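Local coordinates for protein methionine gamma-lyase (Trichomonas vaginalis, PDB 1E5E) that belongs to the pyridoxal-phosphate-dependent Cys/Met metabolism enzymes, a family with the aminotransferase-like fold, and is modelled as an assembly of four copies, at residues H143-P146 / N147-I150; I163-M166 / E167-C170; V36-N39 / C40-G44. All blocks are in the same frame, centred on the assembly; numbering follows the deposited sequence.

Interaction 1 of 3, residues H143-P146 / N147-I150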
loop_
_atom_site.group_PDB
_atom_site.type_symbol
_atom_site.label_atom_id
_atom_site.label_comp_id
_atom_site.label_asym_id
_atom_site.label_seq_id
_atom_site.Cartn_x
_atom_site.Cartn_y
_atom_site.Cartn_z
ATOM N N HIS A 143 14.977 -26.157 -38.452
ATOM C CA HIS A 143 13.549 -26.234 -38.176
ATOM C C HIS A 143 12.757 -25.073 -38.718
ATOM O O HIS A 143 11.544 -25.040 -38.521
ATOM C CB HIS A 143 13.327 -26.349 -36.670
ATOM C CG HIS A 143 13.797 -27.692 -36.207
ATOM N ND1 HIS A 143 15.125 -27.930 -35.919
ATOM C CD2 HIS A 143 13.105 -28.827 -35.976
ATOM C CE1 HIS A 143 15.243 -29.193 -35.499
ATOM N NE2 HIS A 143 14.045 -29.738 -35.552
ATOM N N MET A 144 13.417 -24.158 -39.370
ATOM C CA MET A 144 12.717 -22.982 -39.885
ATOM C C MET A 144 11.787 -23.345 -41.010
ATOM O O MET A 144 12.110 -24.186 -41.853
ATOM C CB MET A 144 13.772 -21.916 -40.168
ATOM C CG MET A 144 13.885 -21.024 -38.872
ATOM S SD MET A 144 15.331 -19.970 -39.075
ATOM C CE MET A 144 14.602 -18.664 -40.048
ATOM N N LYS A 145 10.586 -22.767 -41.011
ATOM C CA LYS A 145 9.560 -23.036 -42.012
ATOM C C LYS A 145 9.113 -21.702 -42.549
ATOM O O LYS A 145 9.385 -20.640 -41.992
ATOM C CB LYS A 145 8.380 -23.858 -41.492
ATOM C CG LYS A 145 8.783 -25.149 -40.815
ATOM C CD LYS A 145 7.720 -26.188 -40.600
ATOM C CE LYS A 145 6.691 -25.821 -39.534
ATOM N NZ LYS A 145 5.790 -26.997 -39.292
ATOM N N PRO A 146 8.387 -21.701 -43.655
ATOM C CA PRO A 146 7.965 -20.473 -44.274
ATOM C C PRO A 146 7.091 -19.647 -43.340
ATOM O O PRO A 146 7.002 -18.445 -43.532
ATOM C CB PRO A 146 7.294 -20.899 -45.564
ATOM C CG PRO A 146 7.806 -22.283 -45.812
ATOM C CD PRO A 146 7.971 -22.891 -44.442
ATOM N N ASN A 147 6.333 -20.261 -42.459
ATOM C CA ASN A 147 5.470 -19.567 -41.526
ATOM C C ASN A 147 6.119 -19.347 -40.145
ATOM O O ASN A 147 5.402 -19.001 -39.194
ATOM C CB ASN A 147 4.181 -20.393 -41.424
ATOM C CG ASN A 147 4.425 -21.817 -40.963
ATOM O OD1 ASN A 147 5.480 -22.415 -41.219
ATOM N ND2 ASN A 147 3.437 -22.356 -40.246
ATOM N N THR A 148 7.432 -19.576 -40.018
ATOM C CA THR A 148 8.105 -19.396 -38.727
ATOM C C THR A 148 8.092 -17.916 -38.365
ATOM O O THR A 148 8.653 -17.108 -39.101
ATOM C CB THR A 148 9.553 -19.951 -38.746
ATOM O OG1 THR A 148 9.443 -21.378 -38.790
ATOM C CG2 THR A 148 10.317 -19.544 -37.477
ATOM N N LYS A 149 7.478 -17.548 -37.260
ATOM C CA LYS A 149 7.472 -16.139 -36.821
ATOM C C LYS A 149 8.381 -15.795 -35.644
ATOM O O LYS A 149 8.710 -14.626 -35.376
ATOM C CB LYS A 149 6.029 -15.858 -36.341
ATOM C CG LYS A 149 5.027 -16.060 -37.470
ATOM C CD LYS A 149 5.323 -15.065 -38.617
ATOM C CE LYS A 149 4.211 -15.351 -39.659
ATOM N NZ LYS A 149 4.593 -14.749 -40.959
ATOM N N ILE A 150 8.564 -16.758 -34.757
ATOM C CA ILE A 150 9.296 -16.596 -33.528
ATOM C C ILE A 150 10.308 -17.709 -33.222
ATOM O O ILE A 150 10.065 -18.901 -33.428
ATOM C CB ILE A 150 8.328 -16.549 -32.313
ATOM C CG1 ILE A 150 7.407 -15.323 -32.391
ATOM C CG2 ILE A 150 9.084 -16.509 -30.989
ATOM C CD1 ILE A 150 6.234 -15.392 -31.436
HETATM O O HOH W 1 6.804 -15.925 -42.332
#

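Interaction 2 of 3, residues I163-M166 / E167-C170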
loop_
_atom_site.group_PDB
_atom_site.type_symbol
_atom_site.label_atom_id
_atom_site.label_comp_id
_atom_site.label_asym_id
_atom_site.label_seq_id
_atom_site.Cartn_x
_atom_site.Cartn_y
_atom_site.Cartn_z
ATOM N N ILE A 163 23.707 -22.765 -21.356
ATOM C CA ILE A 163 23.982 -21.486 -21.987
ATOM C C ILE A 163 23.666 -21.535 -23.465
ATOM O O ILE A 163 23.970 -22.535 -24.089
ATOM C CB ILE A 163 25.490 -21.103 -21.837
ATOM C CG1 ILE A 163 25.858 -21.145 -20.355
ATOM C CG2 ILE A 163 25.801 -19.765 -22.478
ATOM C CD1 ILE A 163 25.153 -20.134 -19.486
ATOM N N ILE A 164 23.083 -20.491 -24.030
ATOM C CA ILE A 164 22.776 -20.507 -25.453
ATOM C C ILE A 164 23.533 -19.362 -26.085
ATOM O O ILE A 164 23.506 -18.250 -25.564
ATOM C CB ILE A 164 21.284 -20.395 -25.739
ATOM C CG1 ILE A 164 20.541 -21.644 -25.215
ATOM C CG2 ILE A 164 21.022 -20.165 -27.246
ATOM C CD1 ILE A 164 19.083 -21.298 -25.007
ATOM N N ASP A 165 24.219 -19.633 -27.181
ATOM C CA ASP A 165 24.897 -18.620 -27.971
ATOM C C ASP A 165 23.858 -17.827 -28.762
ATOM O O ASP A 165 23.392 -18.208 -29.830
ATOM C CB ASP A 165 25.907 -19.302 -28.910
ATOM C CG ASP A 165 26.654 -18.289 -29.738
ATOM O OD1 ASP A 165 26.225 -17.142 -29.946
ATOM O OD2 ASP A 165 27.725 -18.677 -30.243
ATOM N N MET A 166 23.487 -16.679 -28.201
ATOM C CA MET A 166 22.453 -15.803 -28.728
ATOM C C MET A 166 22.801 -15.196 -30.083
ATOM O O MET A 166 21.921 -15.151 -30.951
ATOM C CB MET A 166 22.146 -14.643 -27.751
ATOM C CG MET A 166 21.471 -15.130 -26.478
ATOM S SD MET A 166 20.824 -13.836 -25.404
ATOM C CE MET A 166 22.331 -13.165 -24.741
ATOM N N GLU A 167 24.044 -14.749 -30.225
ATOM C CA GLU A 167 24.400 -14.192 -31.532
ATOM C C GLU A 167 24.182 -15.218 -32.660
ATOM O O GLU A 167 23.592 -14.891 -33.692
ATOM C CB GLU A 167 25.826 -13.697 -31.567
ATOM C CG GLU A 167 26.089 -12.919 -32.849
ATOM C CD GLU A 167 27.347 -12.100 -32.734
ATOM O OE1 GLU A 167 28.024 -12.095 -31.675
ATOM O OE2 GLU A 167 27.644 -11.392 -33.713
ATOM N N ARG A 168 24.583 -16.459 -32.393
ATOM C CA ARG A 168 24.411 -17.528 -33.342
ATOM C C ARG A 168 22.951 -17.820 -33.658
ATOM O O ARG A 168 22.621 -17.967 -34.840
ATOM C CB ARG A 168 25.018 -18.874 -32.901
ATOM C CG ARG A 168 25.171 -19.738 -34.170
ATOM C CD ARG A 168 25.995 -20.993 -33.896
ATOM N NE ARG A 168 25.215 -21.876 -33.016
ATOM C CZ ARG A 168 25.736 -22.226 -31.828
ATOM N NH1 ARG A 168 26.935 -21.786 -31.434
ATOM N NH2 ARG A 168 24.995 -23.013 -31.062
ATOM N N VAL A 169 22.135 -17.918 -32.604
ATOM C CA VAL A 169 20.728 -18.187 -32.795
ATOM C C VAL A 169 20.127 -17.042 -33.612
ATOM O O VAL A 169 19.312 -17.293 -34.502
ATOM C CB VAL A 169 20.020 -18.367 -31.441
ATOM C CG1 VAL A 169 18.498 -18.318 -31.544
ATOM C CG2 VAL A 169 20.454 -19.667 -30.746
ATOM N N CYS A 170 20.473 -15.799 -33.298
ATOM C CA CYS A 170 19.895 -14.687 -34.035
ATOM C C CYS A 170 20.292 -14.698 -35.506
ATOM O O CYS A 170 19.442 -14.469 -36.368
ATOM C CB CYS A 170 20.240 -13.344 -33.373
ATOM S SG CYS A 170 19.384 -13.173 -31.788
HETATM O O HOH W 2 26.456 -14.881 -28.441
HETATM O O HOH W 3 25.194 -22.414 -27.826
#

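Interaction 3 of 3, residues V36-N39 / C40-G44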
loop_
_atom_site.group_PDB
_atom_site.type_symbol
_atom_site.label_atom_id
_atom_site.label_comp_id
_atom_site.label_asym_id
_atom_site.label_seq_id
_atom_site.Cartn_x
_atom_site.Cartn_y
_atom_site.Cartn_z
ATOM N N VAL A 36 -8.975 12.208 -15.700
ATOM C CA VAL A 36 -9.951 13.226 -16.094
ATOM C C VAL A 36 -9.515 14.041 -17.282
ATOM O O VAL A 36 -8.444 14.623 -17.216
ATOM C CB VAL A 36 -10.171 14.153 -14.869
ATOM C CG1 VAL A 36 -11.104 15.310 -15.196
ATOM C CG2 VAL A 36 -10.648 13.341 -13.666
ATOM N N PHE A 37 -10.353 14.168 -18.286
ATOM C CA PHE A 37 -10.004 14.985 -19.442
ATOM C C PHE A 37 -10.370 16.429 -19.164
ATOM O O PHE A 37 -11.424 16.684 -18.591
ATOM C CB PHE A 37 -10.763 14.519 -20.676
ATOM C CG PHE A 37 -10.485 13.092 -21.058
ATOM C CD1 PHE A 37 -9.196 12.615 -21.188
ATOM C CD2 PHE A 37 -11.547 12.225 -21.223
ATOM C CE1 PHE A 37 -8.953 11.293 -21.533
ATOM C CE2 PHE A 37 -11.312 10.901 -21.603
ATOM C CZ PHE A 37 -10.011 10.442 -21.758
ATOM N N ASP A 38 -9.532 17.365 -19.587
ATOM C CA ASP A 38 -9.862 18.796 -19.544
ATOM C C ASP A 38 -11.084 19.118 -20.399
ATOM O O ASP A 38 -11.849 20.017 -20.033
ATOM C CB ASP A 38 -8.671 19.589 -20.117
ATOM C CG ASP A 38 -7.498 19.440 -19.151
ATOM O OD1 ASP A 38 -7.713 19.298 -17.927
ATOM O OD2 ASP A 38 -6.348 19.462 -19.622
ATOM N N ASN A 39 -11.276 18.415 -21.507
ATOM C CA ASN A 39 -12.440 18.665 -22.361
ATOM C C ASN A 39 -12.644 17.460 -23.275
ATOM O O ASN A 39 -11.709 16.628 -23.321
ATOM C CB ASN A 39 -12.227 19.973 -23.129
ATOM C CG ASN A 39 -10.940 19.941 -23.928
ATOM O OD1 ASN A 39 -10.829 19.153 -24.860
ATOM N ND2 ASN A 39 -9.979 20.727 -23.529
ATOM N N CYS A 40 -13.787 17.316 -23.936
ATOM C CA CYS A 40 -14.007 16.157 -24.786
ATOM C C CYS A 40 -13.026 16.006 -25.924
ATOM O O CYS A 40 -12.711 14.864 -26.299
ATOM C CB CYS A 40 -15.395 16.171 -25.450
ATOM S SG CYS A 40 -16.712 16.111 -24.239
ATOM N N GLN A 41 -12.664 17.096 -26.581
ATOM C CA GLN A 41 -11.733 17.015 -27.706
ATOM C C GLN A 41 -10.450 16.304 -27.268
ATOM O O GLN A 41 -9.983 15.414 -27.977
ATOM C CB GLN A 41 -11.392 18.390 -28.298
ATOM C CG GLN A 41 -10.531 18.327 -29.562
ATOM C CD GLN A 41 -11.229 17.610 -30.695
ATOM O OE1 GLN A 41 -12.400 17.868 -31.031
ATOM N NE2 GLN A 41 -10.569 16.656 -31.369
ATOM N N GLN A 42 -9.909 16.708 -26.126
ATOM C CA GLN A 42 -8.704 16.092 -25.581
ATOM C C GLN A 42 -8.909 14.582 -25.345
ATOM O O GLN A 42 -8.135 13.740 -25.823
ATOM C CB GLN A 42 -8.325 16.794 -24.273
ATOM C CG GLN A 42 -7.101 16.234 -23.583
ATOM C CD GLN A 42 -6.830 16.816 -22.206
ATOM O OE1 GLN A 42 -7.382 16.341 -21.208
ATOM N NE2 GLN A 42 -5.944 17.812 -22.169
ATOM N N GLY A 43 -10.044 14.212 -24.740
ATOM C CA GLY A 43 -10.320 12.786 -24.528
ATOM C C GLY A 43 -10.367 12.042 -25.869
ATOM O O GLY A 43 -9.768 10.992 -26.030
ATOM N N GLY A 44 -11.088 12.564 -26.864
ATOM C CA GLY A 44 -11.227 11.938 -28.184
ATOM C C GLY A 44 -9.855 11.841 -28.861
ATOM O O GLY A 44 -9.510 10.831 -29.465
#

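Interaction 1 of 3, residues H143-P146 / N147-I150
Lys145 and Thr148 face each other across a tight reversal of the chain and exchange two hydrogen bonds. The amide of Lys145 donates to the hydroxyl oxygen of Thr148, N to OG1 2.9 Å, along a fairly straight line (157° at the hydrogen). In return Thr148 N donates to Lys145 O at 3.0 Å, closing the turn. Each of these oxygens has a second partner: Thr148 OG1 is also hydrogen-bonded to His103 ND1, and Lys145 O accepts from Gln176 NE2. OG1 faces the Lys145 amide because it lies beside its own backbone N (chi1 -71°); the methyl CG2 goes the other way and rests 4.1 Å from Met144 CG, the two side chains crossing nearly at right angles.

Residues 145 to 148 form a type I beta turn, with Pro146 and Asn147 at its two corners, and it leads helix 139-143 into strand 148-154. That strand runs inside the large mixed sheet, between 103-107 and 180-184, and the turn lies at the protein surface.

The Asn147 amide lies alongside the Lys145 side chain, both pointing the same way, with Asn147 OD1 3.3 Å from Lys145 CB. Its ND2 turns to other parts of the chain and is hydrogen-bonded to Gly101 O and Gln128 OE1, which ties the second corner to its surroundings. Over the other corner, a water donates to Pro146 O at 2.8 Å and accepts from Lys149 NZ at 2.9 Å, bridging the turn to the first residues of the strand.

Interaction 2 of 3, residues I163-M166 / E167-C170
Ile164 meets Val169 through their branch methyls, CG2 to CG2 3.6 Å, the two side chains meeting at a slant over Phe153 of strand 148-154. Next along the chain, Asp165 makes the polar part of the cap. With chi1 at -179° its carboxylate swings out from the backbone N and up to the start of the helix. There OD1 accepts from Arg168 N at 3.0 Å, and the N-H comes from above the carboxylate plane, 58° out of it.

This is an N-cap: Asp165 stands just ahead of helix 166-174, which follows strand 148-154 in the large domain of the fold, and a negative carboxylate there would suit the positive end of the helix dipole. A water adds a second grip on OD1, donating to it at 2.7 Å while accepting from Glu167 N. The other oxygen, OD2, forms a salt bridge with Arg168 NH1 at 3.4 Å, but it lies well out of the guanidinium plane and no N-H points at it; Asp165 CB sits over one face of that group. Another water accepts from both Asp165 N and Arg168 NH2. Asp165 O takes the first regular helical bond, from Val169 N at 3.1 Å.

The Met166 side chain packs on Phe153 and Phe198. Its N donates to Gln304 OE1, whose NE2 reaches back to Ile164 O, and its own O accepts from Cys170 N at 2.8 Å.

Interaction 3 of 3, residues V36-N39 / C40-G44
Phe37 lays its ring flat against the backbone of Gly43 at the start of helix 40-47, whose N-cap is Asn39. The CA of Gly43 stands 3.3 Å from the centroid of the Phe37 ring and only 3° off its normal, a CH-pi contact centred on the face. All six ring carbons are consequently at nearly equal range from that one atom, a close approach that the absence of a side chain on Gly43 makes possible.

Gln42 comes in differently, at the ring's edge, where its OE1 lies near the ring plane. The extended chain, chi1 179°, carries the amide back along the incoming loop to Asp38. The amide grips that residue at both ends: Asp38 N donates to Gln42 OE1 at 2.9 Å, and Gln42 NE2 donates to Asp38 OD2 at 3.1 Å. Carboxylate and amide planes are 52° apart, and Gln42 NE2 meets OD2 from above the carboxylate plane.

Asn39 folds its side chain over the helix start, and its OD1 takes the N-H of Gln42 at 2.9 Å. A neighbouring subunit closes over this corner: its Asp328 accepts from Cys40 N, while its Leu335 packs on Phe37. The segments thus belong to an intersubunit surface, with a bound PPJ about 9 Å from the Phe37 side chain. Behind the cap the helix's own bonding has begun, Gly43 N donating to Asn39 O at 3.3 Å.

Along the chain interaction 3 comes first, then interaction 1, then interaction 2. The last two are neighbours in the fold: their centres are about 17 Å apart and their nearest atoms about 7 Å. Interaction 1 opens strand 148-154 of the large sheet, and interaction 2 begins helix 166-174, the next helix after that strand, so they stand at two points of one strand-and-helix unit. Interaction 3 is remote, its centre about 44 Å from interaction 1 and about 48 Å from interaction 2, on a part of the chain that reaches out to neighbouring subunits. Two contacts therefore lie within one chain, with no other subunit touching them, and the third at a subunit interface.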